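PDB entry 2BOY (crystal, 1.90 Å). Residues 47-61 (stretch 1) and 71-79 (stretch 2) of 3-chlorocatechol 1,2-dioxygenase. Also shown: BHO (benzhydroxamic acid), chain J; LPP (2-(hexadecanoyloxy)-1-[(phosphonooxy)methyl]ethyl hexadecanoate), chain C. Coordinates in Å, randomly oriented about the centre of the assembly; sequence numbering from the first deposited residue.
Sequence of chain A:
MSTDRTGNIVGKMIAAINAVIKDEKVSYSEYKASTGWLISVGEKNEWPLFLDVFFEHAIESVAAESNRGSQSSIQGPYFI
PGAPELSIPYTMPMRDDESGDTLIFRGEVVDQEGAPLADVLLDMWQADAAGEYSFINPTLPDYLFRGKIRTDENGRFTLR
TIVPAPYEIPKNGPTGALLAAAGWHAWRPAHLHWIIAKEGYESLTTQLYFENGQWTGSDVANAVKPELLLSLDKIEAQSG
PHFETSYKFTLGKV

Stretch 1 (47-61) WPLFLDVFFEHAIES
Stretch 2 (71-79) QSSIQGPYF

A single carboxylate can accept hydrogen bonds from two consecutive amides of an irregular chain, as Glu56 does here: Gln75 N donates to Glu56 OE1 at 2.9 Å and Gly76 N to Glu56 OE2 at 3.0 Å. The extended side chain (t, t, chi3 170°) reaches from a helical stretch, 47–54 and 56–61 with Phe55 between at phi/psi -123/-29, to a segment lacking regular structure.

The two run in opposite directions: CA atoms pair as Leu49–Pro77 (5.7 Å), Asp52–Gly76 (5.5 Å) and His57–Ile74 (5.9 Å). One turn beyond Glu56, Glu60 (t, m, chi3 -25°) accepts a short hydrogen bond at OE2 from Ser72 OG, 2.5 Å, with Ser72 chi1 p. Ile74 (p, t; phi/psi -62/154) touches both acids, its CB 3.4 Å from Glu56 CD and its N 3.8 Å from Glu60 CG; its CG2 is 3.4 Å from His57 N.

Gly76, at 74/178, adopts a positive phi that favours glycine; a CB would clash with benzhydroxamic acid C2. Asp52 (m, chi2 -1°) sets OD2 3.2 Å from Pro77 N, which has no hydrogen to share, so this is contact without a bond. Pro77 (-98/5) instead packs apolarly, its CG 4.2 Å from CD1 of Leu49 (t, p). That same CD1 lies 3.8 Å from Tyr78 OH (chi1 m) and 3.5 Å from the ligand's C5.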

ATOM      1  N   TRP A  47      -5.569   6.106   3.942  1.00 19.22           N
ATOM      2  CA  TRP A  47      -4.238   6.231   3.311  1.00 18.73           C
ATOM      3  C   TRP A  47      -3.371   7.350   3.913  1.00 19.24           C
ATOM      4  O   TRP A  47      -2.231   7.107   4.255  1.00 19.88           O
ATOM      5  CB  TRP A  47      -4.332   6.322   1.769  1.00 18.95           C
ATOM      6  CG  TRP A  47      -4.540   4.942   1.234  1.00 17.70           C
ATOM      7  CD1 TRP A  47      -5.675   4.429   0.684  1.00 18.54           C
ATOM      8  CD2 TRP A  47      -3.595   3.884   1.286  1.00 18.30           C
ATOM      9  NE1 TRP A  47      -5.481   3.106   0.358  1.00 19.43           N
ATOM     10  CE2 TRP A  47      -4.204   2.747   0.715  1.00 17.71           C
ATOM     11  CE3 TRP A  47      -2.265   3.785   1.748  1.00 21.01           C
ATOM     12  CZ2 TRP A  47      -3.550   1.514   0.614  1.00 19.94           C
ATOM     13  CZ3 TRP A  47      -1.602   2.563   1.643  1.00 20.59           C
ATOM     14  CH2 TRP A  47      -2.254   1.438   1.068  1.00 22.40           C
ATOM     15  N   PRO A  48      -3.883   8.571   4.068  1.00 20.04           N
ATOM     16  CA  PRO A  48      -3.054   9.623   4.683  1.00 19.60           C
ATOM     17  C   PRO A  48      -2.591   9.254   6.110  1.00 19.59           C
ATOM     18  O   PRO A  48      -1.406   9.454   6.400  1.00 18.59           O
ATOM     19  CB  PRO A  48      -3.948  10.859   4.655  1.00 20.51           C
ATOM     20  CG  PRO A  48      -4.983  10.598   3.540  1.00 21.16           C
ATOM     21  CD  PRO A  48      -5.179   9.091   3.566  1.00 19.85           C
ATOM     22  N   LEU A  49      -3.468   8.678   6.945  1.00 18.19           N
ATOM     23  CA  LEU A  49      -3.064   8.276   8.274  1.00 18.82           C
ATOM     24  C   LEU A  49      -1.964   7.214   8.223  1.00 17.99           C
ATOM     25  O   LEU A  49      -0.916   7.357   8.852  1.00 18.58           O
ATOM     26  CB  LEU A  49      -4.278   7.774   9.075  1.00 18.05           C
ATOM     27  CG  LEU A  49      -3.998   7.146  10.451  1.00 21.53           C
ATOM     28  CD1 LEU A  49      -3.340   8.119  11.445  1.00 19.89           C
ATOM     29  CD2 LEU A  49      -5.355   6.648  11.008  1.00 21.01           C
ATOM     30  N   PHE A  50      -2.203   6.136   7.473  1.00 18.54           N
ATOM     31  CA  PHE A  50      -1.237   5.045   7.411  1.00 17.99           C
ATOM     32  C   PHE A  50       0.116   5.546   6.932  1.00 18.07           C
ATOM     33  O   PHE A  50       1.161   5.260   7.545  1.00 17.49           O
ATOM     34  CB  PHE A  50      -1.746   3.964   6.447  1.00 18.84           C
ATOM     35  CG  PHE A  50      -0.748   2.877   6.193  1.00 19.52           C
ATOM     36  CD1 PHE A  50      -0.223   2.686   4.914  1.00 24.23           C
ATOM     37  CD2 PHE A  50      -0.284   2.081   7.219  1.00 20.18           C
ATOM     38  CE1 PHE A  50       0.699   1.668   4.674  1.00 22.21           C
ATOM     39  CE2 PHE A  50       0.669   1.084   6.984  1.00 20.43           C
ATOM     40  CZ  PHE A  50       1.151   0.895   5.705  1.00 21.80           C
ATOM     41  N   LEU A  51       0.097   6.278   5.811  1.00 17.50           N
ATOM     42  CA  LEU A  51       1.354   6.739   5.239  1.00 17.38           C
ATOM     43  C   LEU A  51       2.045   7.724   6.176  1.00 17.52           C
ATOM     44  O   LEU A  51       3.273   7.650   6.355  1.00 16.82           O
ATOM     45  CB  LEU A  51       1.100   7.405   3.881  1.00 17.15           C
ATOM     46  CG  LEU A  51       0.512   6.395   2.863  1.00 19.11           C
ATOM     47  CD1 LEU A  51       0.075   7.151   1.593  1.00 18.85           C
ATOM     48  CD2 LEU A  51       1.488   5.267   2.555  1.00 21.71           C
ATOM     49  N   ASP A  52       1.258   8.637   6.761  1.00 17.49           N
ATOM     50  CA  ASP A  52       1.817   9.644   7.661  1.00 18.78           C
ATOM     51  C   ASP A  52       2.388   9.029   8.934  1.00 18.19           C
ATOM     52  O   ASP A  52       3.397   9.543   9.446  1.00 18.43           O
ATOM     53  CB  ASP A  52       0.801  10.723   8.025  1.00 18.60           C
ATOM     54  CG  ASP A  52       0.594  11.721   6.902  1.00 20.36           C
ATOM     55  OD1 ASP A  52       1.251  11.616   5.829  1.00 19.08           O
ATOM     56  OD2 ASP A  52      -0.245  12.630   7.002  1.00 20.32           O
ATOM     57  N   VAL A  53       1.800   7.932   9.421  1.00 17.37           N
ATOM     58  CA  VAL A  53       2.377   7.226  10.581  1.00 17.09           C
ATOM     59  C   VAL A  53       3.764   6.631  10.249  1.00 17.50           C
ATOM     60  O   VAL A  53       4.761   6.863  10.959  1.00 17.29           O
ATOM     61  CB  VAL A  53       1.430   6.138  11.126  1.00 17.94           C
ATOM     62  CG1 VAL A  53       2.152   5.176  12.105  1.00 19.87           C
ATOM     63  CG2 VAL A  53       0.284   6.805  11.851  1.00 18.93           C
ATOM     64  N   PHE A  54       3.830   5.888   9.149  1.00 17.72           N
ATOM     65  CA  PHE A  54       4.991   5.041   8.887  1.00 17.97           C
ATOM     66  C   PHE A  54       6.057   5.610   7.970  1.00 17.98           C
ATOM     67  O   PHE A  54       7.223   5.187   8.035  1.00 19.09           O
ATOM     68  CB  PHE A  54       4.505   3.684   8.342  1.00 17.82           C
ATOM     69  CG  PHE A  54       3.815   2.851   9.395  1.00 19.29           C
ATOM     70  CD1 PHE A  54       4.548   2.329  10.442  1.00 21.85           C
ATOM     71  CD2 PHE A  54       2.445   2.640   9.357  1.00 22.35           C
ATOM     72  CE1 PHE A  54       3.911   1.551  11.429  1.00 23.45           C
ATOM     73  CE2 PHE A  54       1.808   1.901  10.345  1.00 22.16           C
ATOM     74  CZ  PHE A  54       2.557   1.348  11.359  1.00 20.37           C
ATOM     75  N   PHE A  55       5.662   6.535   7.107  1.00 17.90           N
ATOM     76  CA  PHE A  55       6.563   7.010   6.047  1.00 18.33           C
ATOM     77  C   PHE A  55       6.838   8.494   6.032  1.00 17.19           C
ATOM     78  O   PHE A  55       7.904   8.888   5.552  1.00 18.37           O
ATOM     79  CB  PHE A  55       6.076   6.581   4.671  1.00 17.74           C
ATOM     80  CG  PHE A  55       5.880   5.122   4.561  1.00 19.58           C
ATOM     81  CD1 PHE A  55       4.604   4.601   4.493  1.00 19.80           C
ATOM     82  CD2 PHE A  55       6.976   4.249   4.594  1.00 17.68           C
ATOM     83  CE1 PHE A  55       4.407   3.199   4.441  1.00 20.07           C
ATOM     84  CE2 PHE A  55       6.782   2.857   4.549  1.00 18.34           C
ATOM     85  CZ  PHE A  55       5.502   2.337   4.476  1.00 19.38           C
ATOM     86  N   GLU A  56       5.908   9.344   6.487  1.00 17.76           N
ATOM     87  CA  GLU A  56       6.175  10.791   6.364  1.00 17.04           C
ATOM     88  C   GLU A  56       7.476  11.240   7.065  1.00 17.97           C
ATOM     89  O   GLU A  56       8.179  12.118   6.548  1.00 17.87           O
ATOM     90  CB  GLU A  56       4.972  11.677   6.762  1.00 17.15           C
ATOM     91  CG  GLU A  56       5.091  13.142   6.318  1.00 17.32           C
ATOM     92  CD  GLU A  56       4.108  14.110   6.959  1.00 19.18           C
ATOM     93  OE1 GLU A  56       4.306  15.341   6.763  1.00 19.60           O
ATOM     94  OE2 GLU A  56       3.175  13.690   7.679  1.00 19.15           O
ATOM     95  N   HIS A  57       7.788  10.681   8.248  1.00 18.55           N
ATOM     96  CA  HIS A  57       9.058  11.036   8.909  1.00 19.35           C
ATOM     97  C   HIS A  57      10.278  10.911   7.971  1.00 19.70           C
ATOM     98  O   HIS A  57      11.194  11.762   8.002  1.00 18.96           O
ATOM     99  CB  HIS A  57       9.292  10.246  10.212  1.00 19.27           C
ATOM    100  CG  HIS A  57       9.620   8.800   9.999  1.00 21.74           C
ATOM    101  ND1 HIS A  57      10.924   8.340   9.907  1.00 19.30           N
ATOM    102  CD2 HIS A  57       8.822   7.714   9.838  1.00 20.49           C
ATOM    103  CE1 HIS A  57      10.909   7.030   9.711  1.00 20.02           C
ATOM    104  NE2 HIS A  57       9.645   6.628   9.668  1.00 22.10           N
ATOM    105  N   ALA A  58      10.302   9.846   7.168  1.00 19.16           N
ATOM    106  CA  ALA A  58      11.422   9.626   6.230  1.00 19.71           C
ATOM    107  C   ALA A  58      11.419  10.691   5.138  1.00 19.30           C
ATOM    108  O   ALA A  58      12.468  11.198   4.734  1.00 21.08           O
ATOM    109  CB  ALA A  58      11.350   8.220   5.592  1.00 18.63           C
ATOM    110  N   ILE A  59      10.242  10.987   4.620  1.00 19.20           N
ATOM    111  CA  ILE A  59      10.108  12.015   3.572  1.00 19.04           C
ATOM    112  C   ILE A  59      10.542  13.381   4.158  1.00 19.09           C
ATOM    113  O   ILE A  59      11.319  14.170   3.540  1.00 17.75           O
ATOM    114  CB  ILE A  59       8.646  12.054   3.065  1.00 18.95           C
ATOM    115  CG1 ILE A  59       8.284  10.744   2.311  1.00 18.97           C
ATOM    116  CG2 ILE A  59       8.389  13.363   2.252  1.00 18.19           C
ATOM    117  CD1 ILE A  59       8.865  10.643   0.846  1.00 17.28           C
ATOM    118  N   GLU A  60      10.027  13.687   5.339  1.00 17.73           N
ATOM    119  CA  GLU A  60      10.345  14.958   5.980  1.00 18.57           C
ATOM    120  C   GLU A  60      11.841  15.069   6.325  1.00 18.85           C
ATOM    121  O   GLU A  60      12.427  16.139   6.230  1.00 19.84           O
ATOM    122  CB  GLU A  60       9.481  15.124   7.232  1.00 19.18           C
ATOM    123  CG  GLU A  60       9.359  16.587   7.673  1.00 17.92           C
ATOM    124  CD  GLU A  60      10.588  17.053   8.467  1.00 19.88           C
ATOM    125  OE1 GLU A  60      11.294  16.223   9.089  1.00 20.71           O
ATOM    126  OE2 GLU A  60      10.835  18.252   8.476  1.00 21.22           O
ATOM    127  N   SER A  61      12.452  13.965   6.721  1.00 18.77           N
ATOM    128  CA  SER A  61      13.871  13.975   7.049  1.00 21.21           C
ATOM    129  C   SER A  61      14.719  14.343   5.799  1.00 21.17           C
ATOM    130  O   SER A  61      15.681  15.097   5.911  1.00 20.91           O
ATOM    131  CB  SER A  61      14.287  12.620   7.589  1.00 21.07           C
ATOM    132  OG  SER A  61      15.680  12.619   7.840  1.00 28.65           O
ATOM    133  N   GLN A  71      14.233  23.873  13.400  1.00 17.14           N
ATOM    134  CA  GLN A  71      13.934  22.478  13.166  1.00 17.99           C
ATOM    135  C   GLN A  71      12.482  22.241  12.746  1.00 17.59           C
ATOM    136  O   GLN A  71      11.574  22.859  13.283  1.00 18.34           O
ATOM    137  CB  GLN A  71      14.272  21.638  14.399  1.00 15.89           C
ATOM    138  CG  GLN A  71      14.134  20.095  14.164  1.00 18.04           C
ATOM    139  CD  GLN A  71      15.013  19.539  13.020  1.00 19.63           C
ATOM    140  OE1 GLN A  71      14.675  19.651  11.843  1.00 18.67           O
ATOM    141  NE2 GLN A  71      16.139  18.901  13.394  1.00 21.64           N
ATOM    142  N   SER A  72      12.280  21.330  11.798  1.00 16.99           N
ATOM    143  CA  SER A  72      10.955  21.096  11.201  1.00 18.24           C
ATOM    144  C   SER A  72      10.497  19.707  11.607  1.00 17.30           C
ATOM    145  O   SER A  72      11.307  18.928  12.110  1.00 17.00           O
ATOM    146  CB  SER A  72      11.047  21.144   9.667  1.00 16.33           C
ATOM    147  OG  SER A  72      12.096  20.283   9.255  1.00 17.94           O
ATOM    148  N   SER A  73       9.226  19.378  11.324  1.00 18.10           N
ATOM    149  CA  SER A  73       8.740  18.013  11.549  1.00 18.32           C
ATOM    150  C   SER A  73       7.595  17.645  10.615  1.00 18.01           C
ATOM    151  O   SER A  73       7.180  18.474   9.787  1.00 18.02           O
ATOM    152  CB  SER A  73       8.344  17.796  13.010  1.00 20.22           C
ATOM    153  OG  SER A  73       8.186  16.390  13.244  1.00 26.23           O
ATOM    154  N   ILE A  74       7.076  16.417  10.725  1.00 16.88           N
ATOM    155  CA  ILE A  74       5.965  16.018   9.851  1.00 16.30           C
ATOM    156  C   ILE A  74       4.756  16.893  10.100  1.00 17.60           C
ATOM    157  O   ILE A  74       4.575  17.421  11.207  1.00 17.60           O
ATOM    158  CB  ILE A  74       5.581  14.524   9.980  1.00 16.43           C
ATOM    159  CG1 ILE A  74       4.960  14.235  11.370  1.00 17.17           C
ATOM    160  CG2 ILE A  74       6.815  13.584   9.742  1.00 15.23           C
ATOM    161  CD1 ILE A  74       4.395  12.817  11.482  1.00 20.64           C
ATOM    162  N   GLN A  75       3.905  17.022   9.088  1.00 16.66           N
ATOM    163  CA  GLN A  75       2.609  17.671   9.284  1.00 18.26           C
ATOM    164  C   GLN A  75       1.594  16.712   9.953  1.00 18.32           C
ATOM    165  O   GLN A  75       0.761  17.127  10.771  1.00 18.46           O
ATOM    166  CB  GLN A  75       2.036  18.090   7.925  1.00 18.62           C
ATOM    167  CG  GLN A  75       0.716  18.883   8.072  1.00 16.40           C
ATOM    168  CD  GLN A  75       0.192  19.423   6.781  1.00 21.55           C
ATOM    169  OE1 GLN A  75      -0.957  19.134   6.403  1.00 24.38           O
ATOM    170  NE2 GLN A  75       1.009  20.187   6.073  1.00 19.56           N
ATOM    171  N   GLY A  76       1.625  15.444   9.551  1.00 18.45           N
ATOM    172  CA  GLY A  76       0.581  14.500   9.952  1.00 18.38           C
ATOM    173  C   GLY A  76      -0.726  14.782   9.189  1.00 18.71           C
ATOM    174  O   GLY A  76      -0.807  15.712   8.350  1.00 21.12           O
ATOM    175  N   PRO A  77      -1.753  13.973   9.430  1.00 18.96           N
ATOM    176  CA  PRO A  77      -2.968  13.996   8.600  1.00 18.65           C
ATOM    177  C   PRO A  77      -4.135  14.801   9.144  1.00 18.98           C
ATOM    178  O   PRO A  77      -5.219  14.770   8.525  1.00 18.71           O
ATOM    179  CB  PRO A  77      -3.368  12.494   8.562  1.00 19.05           C
ATOM    180  CG  PRO A  77      -3.048  12.047   9.966  1.00 19.60           C
ATOM    181  CD  PRO A  77      -1.747  12.819  10.363  1.00 18.37           C
ATOM    182  N   TYR A  78      -3.946  15.505  10.255  1.00 18.36           N
ATOM    183  CA  TYR A  78      -5.056  16.145  10.928  1.00 18.92           C
ATOM    184  C   TYR A  78      -5.097  17.660  10.872  1.00 18.89           C
ATOM    185  O   TYR A  78      -5.870  18.271  11.629  1.00 19.67           O
ATOM    186  CB  TYR A  78      -5.111  15.700  12.413  1.00 19.40           C
ATOM    187  CG  TYR A  78      -5.362  14.214  12.576  1.00 20.14           C
ATOM    188  CD1 TYR A  78      -5.974  13.454  11.567  1.00 23.20           C
ATOM    189  CD2 TYR A  78      -5.009  13.584  13.754  1.00 24.39           C
ATOM    190  CE1 TYR A  78      -6.212  12.058  11.767  1.00 25.19           C
ATOM    191  CE2 TYR A  78      -5.230  12.218  13.951  1.00 27.89           C
ATOM    192  CZ  TYR A  78      -5.831  11.477  12.972  1.00 28.40           C
ATOM    193  OH  TYR A  78      -6.020  10.123  13.246  1.00 33.02           O
ATOM    194  N   PHE A  79      -4.317  18.280   9.984  1.00 18.10           N
ATOM    195  CA  PHE A  79      -4.454  19.726   9.808  1.00 19.47           C
ATOM    196  C   PHE A  79      -5.796  20.008   9.162  1.00 19.97           C
ATOM    197  O   PHE A  79      -6.210  19.245   8.279  1.00 20.74           O
ATOM    198  CB  PHE A  79      -3.372  20.279   8.852  1.00 19.67           C
ATOM    199  CG  PHE A  79      -3.544  21.731   8.518  1.00 20.84           C
ATOM    200  CD1 PHE A  79      -3.434  22.712   9.515  1.00 19.45           C
ATOM    201  CD2 PHE A  79      -3.798  22.135   7.192  1.00 21.07           C
ATOM    202  CE1 PHE A  79      -3.594  24.059   9.194  1.00 19.46           C
ATOM    203  CE2 PHE A  79      -3.956  23.509   6.857  1.00 21.73           C
ATOM    204  CZ  PHE A  79      -3.866  24.465   7.851  1.00 19.33           C
TER
HETATM  205  C1  BHO J1256      -0.200  12.500  13.611  1.00 27.06           C
HETATM  206  C2  BHO J1256       0.962  12.081  12.801  1.00 23.55           C
HETATM  207  C3  BHO J1256       0.925  10.835  12.173  1.00 24.45           C
HETATM  208  C4  BHO J1256      -0.199  10.012  12.348  1.00 23.54           C
HETATM  209  C5  BHO J1256      -1.277  10.414  13.118  1.00 27.64           C
HETATM  210  C6  BHO J1256      -1.283  11.651  13.765  1.00 29.03           C
HETATM  211  C   BHO J1256      -0.157  13.838  14.279  1.00 29.90           C
HETATM  212  O1  BHO J1256       0.917  14.262  14.557  1.00 37.08           O
HETATM  213  N   BHO J1256      -1.195  14.568  14.634  1.00 32.14           N
HETATM  214  O2  BHO J1256      -2.160  14.823  13.895  1.00 37.54           O
HETATM  215  C7  LPP C1257       1.782  11.341 -10.915  1.00 64.49           C
HETATM  216  O9  LPP C1257       2.358  10.280 -11.698  1.00 64.68           O
HETATM  217  O27 LPP C1257       5.145  11.570 -10.833  1.00 54.55           O
HETATM  218  C11 LPP C1257       1.618   9.012 -11.541  1.00 63.03           C
HETATM  219  O10 LPP C1257       1.113   8.491 -12.530  1.00 63.88           O
HETATM  220  C12 LPP C1257       1.492   8.333 -10.189  1.00 59.60           C
HETATM  221  C13 LPP C1257       2.850   7.790  -9.748  1.00 55.34           C
HETATM  222  C14 LPP C1257       2.725   6.382  -9.178  1.00 50.16           C
HETATM  223  C15 LPP C1257       3.141   6.361  -7.711  1.00 46.23           C
HETATM  224  C16 LPP C1257       3.508   4.952  -7.284  1.00 42.59           C
HETATM  225  C17 LPP C1257       3.499   4.827  -5.784  1.00 42.09           C
HETATM  226  C18 LPP C1257       3.914   3.429  -5.401  1.00 44.67           C
HETATM  227  C19 LPP C1257       3.715   3.175  -3.924  1.00 46.36           C
HETATM  228  C20 LPP C1257       4.913   2.425  -3.347  1.00 49.38           C
HETATM  229  C21 LPP C1257       5.246   1.175  -4.150  1.00 50.33           C
HETATM  230  C22 LPP C1257       4.536  -0.049  -3.590  1.00 50.33           C
HETATM  231  C23 LPP C1257       5.548  -1.095  -3.179  1.00 49.16           C
HETATM  232  C24 LPP C1257       6.084  -0.772  -1.797  1.00 51.09           C
HETATM  233  C29 LPP C1257       5.030  10.795  -9.891  1.00 51.01           C
HETATM  234  C30 LPP C1257       6.003  10.835  -8.737  1.00 47.75           C
HETATM  235  C31 LPP C1257       6.078   9.452  -8.096  1.00 43.98           C
HETATM  236  C32 LPP C1257       7.524   9.033  -7.859  1.00 40.41           C
HETATM  237  C33 LPP C1257       7.611   7.720  -7.082  1.00 38.77           C
HETATM  238  C34 LPP C1257       7.688   7.988  -5.581  1.00 37.13           C
HETATM  239  C35 LPP C1257       7.498   6.711  -4.784  1.00 35.30           C
HETATM  240  C36 LPP C1257       7.594   7.016  -3.302  1.00 32.62           C
HETATM  241  C37 LPP C1257       6.543   6.286  -2.529  1.00 36.02           C
HETATM  242  C38 LPP C1257       6.512   6.759  -1.076  1.00 36.82           C
HETATM  243  C39 LPP C1257       5.278   6.202  -0.381  1.00 38.67           C
HETATM  244  C40 LPP C1257       5.491   4.758   0.094  1.00 40.17           C
HETATM  245  C41 LPP C1257       4.195   3.956  -0.049  1.00 40.63           C
HETATM  246  C42 LPP C1257       4.273   2.553   0.571  1.00 42.63           C
HETATM  247  C43 LPP C1257       2.867   2.026   0.890  1.00 43.08           C
HETATM  248  C44 LPP C1257       2.835   0.544   1.229  1.00 42.42           C